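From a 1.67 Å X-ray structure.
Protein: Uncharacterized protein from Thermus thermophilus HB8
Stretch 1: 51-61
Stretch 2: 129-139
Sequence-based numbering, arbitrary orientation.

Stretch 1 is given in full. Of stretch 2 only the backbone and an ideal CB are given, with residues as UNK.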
# COMPACT_ATOMS: atom_id res chain seq x y z
N ALA A 51 -14.03 -9.47 30.48
CA ALA A 51 -13.85 -9.25 29.04
C ALA A 51 -13.08 -10.42 28.43
O ALA A 51 -13.47 -10.95 27.41
CB ALA A 51 -13.14 -7.94 28.79
N TRP A 52 -12.00 -10.85 29.07
CA TRP A 52 -11.26 -12.00 28.58
C TRP A 52 -12.13 -13.26 28.60
O TRP A 52 -12.12 -14.07 27.68
CB TRP A 52 -10.03 -12.26 29.43
CG TRP A 52 -8.89 -11.36 29.22
CD1 TRP A 52 -8.40 -10.45 30.09
CD2 TRP A 52 -8.05 -11.29 28.06
NE1 TRP A 52 -7.31 -9.81 29.56
CE2 TRP A 52 -7.06 -10.32 28.31
CE3 TRP A 52 -8.02 -11.98 26.84
CZ2 TRP A 52 -6.07 -10.01 27.38
CZ3 TRP A 52 -7.03 -11.66 25.92
CH2 TRP A 52 -6.07 -10.71 26.19
N GLN A 53 -12.88 -13.43 29.69
CA GLN A 53 -13.65 -14.65 29.86
C GLN A 53 -14.64 -14.88 28.73
O GLN A 53 -14.83 -16.01 28.29
CB GLN A 53 -14.36 -14.66 31.22
CG GLN A 53 -13.42 -14.91 32.40
CD GLN A 53 -12.77 -16.28 32.35
OE1 GLN A 53 -13.36 -17.26 31.85
NE2 GLN A 53 -11.53 -16.37 32.85
N GLU A 54 -15.25 -13.79 28.25
CA GLU A 54 -16.15 -13.85 27.11
C GLU A 54 -15.51 -14.61 25.95
O GLU A 54 -16.16 -15.44 25.31
CB GLU A 54 -16.57 -12.44 26.64
CG GLU A 54 -17.70 -12.46 25.62
CD GLU A 54 -19.09 -12.64 26.22
OE1 GLU A 54 -19.26 -12.30 27.41
OE2 GLU A 54 -20.01 -13.07 25.48
N LEU A 55 -14.24 -14.29 25.65
CA LEU A 55 -13.59 -14.86 24.48
C LEU A 55 -13.00 -16.23 24.79
O LEU A 55 -12.94 -17.11 23.94
CB LEU A 55 -12.54 -13.91 23.95
CG LEU A 55 -13.09 -12.51 23.65
CD1 LEU A 55 -11.98 -11.67 23.07
CD2 LEU A 55 -14.31 -12.59 22.75
N LEU A 56 -12.53 -16.44 26.02
CA LEU A 56 -12.07 -17.79 26.39
C LEU A 56 -13.21 -18.76 26.20
O LEU A 56 -13.03 -19.88 25.70
CB LEU A 56 -11.64 -17.83 27.86
CG LEU A 56 -10.37 -17.07 28.20
CD1 LEU A 56 -10.13 -17.07 29.71
CD2 LEU A 56 -9.21 -17.71 27.50
N CYS A 57 -14.40 -18.35 26.64
CA CYS A 57 -15.57 -19.23 26.56
C CYS A 57 -15.91 -19.56 25.11
O CYS A 57 -16.16 -20.71 24.76
CB CYS A 57 -16.74 -18.55 27.26
SG CYS A 57 -18.25 -19.52 27.31
N LEU A 58 -15.93 -18.53 24.25
CA LEU A 58 -16.18 -18.73 22.83
C LEU A 58 -15.26 -19.80 22.21
O LEU A 58 -15.73 -20.71 21.51
CB LEU A 58 -16.03 -17.39 22.10
CG LEU A 58 -16.21 -17.40 20.59
CD1 LEU A 58 -17.58 -17.88 20.17
CD2 LEU A 58 -15.90 -16.01 20.05
N PHE A 59 -13.96 -19.70 22.47
CA PHE A 59 -13.01 -20.66 21.91
C PHE A 59 -13.08 -22.02 22.59
O PHE A 59 -13.10 -23.07 21.93
CB PHE A 59 -11.59 -20.12 21.93
CG PHE A 59 -11.29 -19.19 20.80
CD1 PHE A 59 -10.88 -19.67 19.58
CD2 PHE A 59 -11.48 -17.83 20.95
CE1 PHE A 59 -10.62 -18.82 18.53
CE2 PHE A 59 -11.22 -16.97 19.90
CZ PHE A 59 -10.81 -17.47 18.69
N ASP A 60 -13.12 -22.00 23.92
CA ASP A 60 -13.07 -23.26 24.68
C ASP A 60 -14.26 -24.18 24.39
O ASP A 60 -14.09 -25.40 24.27
CB ASP A 60 -13.00 -22.97 26.19
CG ASP A 60 -11.62 -22.57 26.64
OD1 ASP A 60 -10.65 -22.81 25.92
OD2 ASP A 60 -11.51 -22.01 27.75
N TYR A 61 -15.45 -23.59 24.27
CA TYR A 61 -16.66 -24.38 24.00
C TYR A 61 -17.12 -24.38 22.55
O TYR A 61 -17.95 -25.20 22.17
CB TYR A 61 -17.79 -23.92 24.93
CG TYR A 61 -17.43 -24.16 26.35
CD1 TYR A 61 -17.53 -25.43 26.91
CD2 TYR A 61 -16.94 -23.13 27.15
CE1 TYR A 61 -17.17 -25.67 28.22
CE2 TYR A 61 -16.56 -23.35 28.46
CZ TYR A 61 -16.69 -24.62 28.99
OH TYR A 61 -16.33 -24.86 30.30
N UNK A 129 -1.33 -15.57 25.29
CA UNK A 129 -0.60 -16.77 24.91
C UNK A 129 -1.54 -17.96 24.74
O UNK A 129 -1.30 -18.81 23.88
CB UNK A 129 0.47 -17.09 25.95
N UNK A 130 -2.60 -18.00 25.54
CA UNK A 130 -3.57 -19.07 25.47
C UNK A 130 -4.41 -18.96 24.19
O UNK A 130 -4.61 -19.95 23.49
CB UNK A 130 -4.47 -19.05 26.71
N UNK A 131 -4.87 -17.76 23.88
CA UNK A 131 -5.74 -17.55 22.73
C UNK A 131 -5.01 -17.51 21.38
O UNK A 131 -5.61 -17.83 20.36
CB UNK A 131 -6.51 -16.24 22.92
N UNK A 132 -3.74 -17.10 21.36
CA UNK A 132 -3.07 -16.88 20.09
C UNK A 132 -3.12 -18.10 19.14
O UNK A 132 -3.49 -17.96 17.97
CB UNK A 132 -1.61 -16.50 20.36
N UNK A 133 -2.73 -19.30 19.62
CA UNK A 133 -2.75 -20.45 18.69
C UNK A 133 -4.17 -20.85 18.27
O UNK A 133 -4.38 -21.38 17.17
CB UNK A 133 -2.06 -21.65 19.34
N UNK A 134 -5.16 -20.54 19.10
CA UNK A 134 -6.55 -20.76 18.76
C UNK A 134 -7.05 -19.81 17.67
O UNK A 134 -7.72 -20.23 16.72
CB UNK A 134 -7.41 -20.61 20.01
N UNK A 135 -6.74 -18.52 17.81
CA UNK A 135 -7.01 -17.55 16.75
C UNK A 135 -6.34 -17.96 15.43
O UNK A 135 -6.94 -17.93 14.36
CB UNK A 135 -6.53 -16.16 17.17
N UNK A 136 -5.07 -18.33 15.53
CA UNK A 136 -4.30 -18.70 14.36
C UNK A 136 -4.95 -19.90 13.65
O UNK A 136 -5.04 -19.94 12.43
CB UNK A 136 -2.86 -19.02 14.75
N UNK A 137 -5.43 -20.86 14.44
CA UNK A 137 -6.07 -22.05 13.88
C UNK A 137 -7.39 -21.71 13.20
O UNK A 137 -7.76 -22.31 12.19
CB UNK A 137 -6.30 -23.09 14.98
N UNK A 138 -8.12 -20.73 13.74
CA UNK A 138 -9.35 -20.27 13.13
C UNK A 138 -9.06 -19.58 11.78
O UNK A 138 -9.70 -19.87 10.77
CB UNK A 138 -10.08 -19.32 14.08
N UNK A 139 -8.08 -18.67 11.76
CA UNK A 139 -7.73 -17.99 10.53
C UNK A 139 -7.24 -19.03 9.49
O UNK A 139 -7.62 -18.98 8.33
CB UNK A 139 -6.66 -16.93 10.79

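The two segments are helical, and their axes approach to 10.9 Å at an angle of 49°. At position 129 the CB has nothing of stretch 1 within 5.5 Å, so almost any helix-compatible residue would do; it is Arg129, which makes no contact with stretch 1.

Position 130 directs its CA-to-CB bond toward stretch 1, and its CB lies 5.0 Å from CD2 of Leu56. Beyond that methyl group waits the carboxylate of Asp60, an acceptor that a long side chain could reach. A residue combining an apolar body with a donor at its tip would suit, as would lysine or arginine. The residue is Tyr130, with chi1 t. Its CD2 packs 3.4 Å from Leu56 CD2, and its hydroxyl OH donates a hydrogen bond of 2.6 Å to Asp60 OD1, which lies at the ring edge, near the ring plane.

At 131 the CB also points toward stretch 1, yet no atom there comes within 5.5 Å of it. The backbones are nonetheless near, with the CA atoms of this position and Leu56 7.3 Å apart, and the hollow ahead is lined by Trp52, Leu55, Leu56 and Phe59. Such a pocket calls for a medium-sized apolar side chain: leucine, methionine or isoleucine. Leu131 (m, t) fills it as a knob in a hole. Its CD1 reaches the edge of the indole, 4.0 Å from Trp52 CZ3, while its CD2 lies 3.8 Å from Phe59 CD2 and 4.0 Å from Leu56 CD2.

At 132 and 133 the ideal CB has nothing of stretch 1 within 5.5 Å, which leaves the choice open from this side. They are Phe132 and Pro133. Proline has no amide hydrogen to give to the preceding turn, in keeping with the kink here, where the N atoms of 133 and 134 lack that bond.

At 134 the ideal CB is already 3.6 Å from Phe59 CD1, so the base of the side chain must pack on the ring, while the carboxylate of Asp60 favours a basic end. Lysine or arginine could serve both needs. Lys134 does so with chi2 and chi3 both t and a turn at chi4 (m): its CB touches Phe59, and its NZ comes within 4.5 Å of Asp60 OD1, too far for a salt bridge. Water 1 links them, donating to Asp60 OD1 at 2.8 Å and accepting a weak hydrogen bond from Lys134 NZ at 3.3 Å.

Position 135 points sideways, its CB 4.7 Å from Phe59 CZ, and a branched or flexible apolar residue could bend back to the ring. Leu135 brings CD2 to 3.7 Å from Phe59 CZ.

At 136 and 137 no atom of stretch 1 lies within 5.5 Å of the ideal CB, so stretch 1 sets no preference; they are Leu136 and Ala137. At 138 the CB points toward stretch 1, 4.5 Å from Phe59 CE1, and many apolar residues would be accepted; Phe138 meets the ring edge through CB. Position 139 is free of such constraint and holds His139, whose ND1 makes a weak hydrogen bond to Leu135 O (3.2 Å).

Stretch 2 129-139: RYLFPKLLAFH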
# COMPACT_ATOMS: atom_id res chain seq x y z
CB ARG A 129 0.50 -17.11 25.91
CG ARG A 129 1.69 -16.19 25.73
CD ARG A 129 2.94 -16.59 26.49
NE ARG A 129 3.85 -15.45 26.47
CZ ARG A 129 4.61 -15.06 25.44
NH1 ARG A 129 4.65 -15.75 24.28
NH2 ARG A 129 5.37 -13.98 25.58
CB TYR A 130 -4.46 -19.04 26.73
CG TYR A 130 -5.49 -20.14 26.78
CD1 TYR A 130 -5.13 -21.44 27.11
CD2 TYR A 130 -6.82 -19.89 26.50
CE1 TYR A 130 -6.08 -22.45 27.18
CE2 TYR A 130 -7.77 -20.89 26.56
CZ TYR A 130 -7.38 -22.18 26.89
OH TYR A 130 -8.32 -23.18 26.97
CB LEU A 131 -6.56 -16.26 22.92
CG LEU A 131 -7.67 -16.37 23.97
CD1 LEU A 131 -8.30 -15.01 24.19
CD2 LEU A 131 -8.71 -17.40 23.57
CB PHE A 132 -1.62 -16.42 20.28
CG PHE A 132 -0.90 -16.25 18.98
CD1 PHE A 132 -1.09 -15.13 18.21
CD2 PHE A 132 -0.08 -17.26 18.51
CE1 PHE A 132 -0.45 -15.00 16.99
CE2 PHE A 132 0.56 -17.15 17.29
CZ PHE A 132 0.37 -16.01 16.52
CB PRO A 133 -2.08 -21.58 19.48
CG PRO A 133 -2.09 -21.15 20.89
CD PRO A 133 -2.23 -19.66 20.96
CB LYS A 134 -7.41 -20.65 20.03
CG LYS A 134 -7.01 -21.66 21.09
CD LYS A 134 -7.97 -21.65 22.27
CE LYS A 134 -7.52 -22.61 23.36
NZ LYS A 134 -7.53 -24.01 22.88
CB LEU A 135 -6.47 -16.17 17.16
CG LEU A 135 -7.25 -15.42 18.23
CD1 LEU A 135 -6.43 -14.33 18.87
CD2 LEU A 135 -8.49 -14.82 17.59
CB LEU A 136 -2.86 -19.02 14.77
CG LEU A 136 -1.85 -19.32 13.67
CD1 LEU A 136 -1.59 -18.09 12.83
CD2 LEU A 136 -0.57 -19.83 14.30
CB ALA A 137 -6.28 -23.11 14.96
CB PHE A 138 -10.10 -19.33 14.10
CG PHE A 138 -11.34 -18.68 13.54
CD1 PHE A 138 -12.16 -19.32 12.61
CD2 PHE A 138 -11.71 -17.41 13.97
CE1 PHE A 138 -13.30 -18.73 12.12
CE2 PHE A 138 -12.86 -16.82 13.50
CZ PHE A 138 -13.65 -17.46 12.57
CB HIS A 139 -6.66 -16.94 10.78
CG HIS A 139 -7.18 -15.66 11.39
ND1 HIS A 139 -8.04 -15.61 12.47
CD2 HIS A 139 -6.91 -14.38 11.07
CE1 HIS A 139 -8.28 -14.34 12.78
NE2 HIS A 139 -7.59 -13.58 11.95
O HOH W 1 -9.89 -25.28 24.82
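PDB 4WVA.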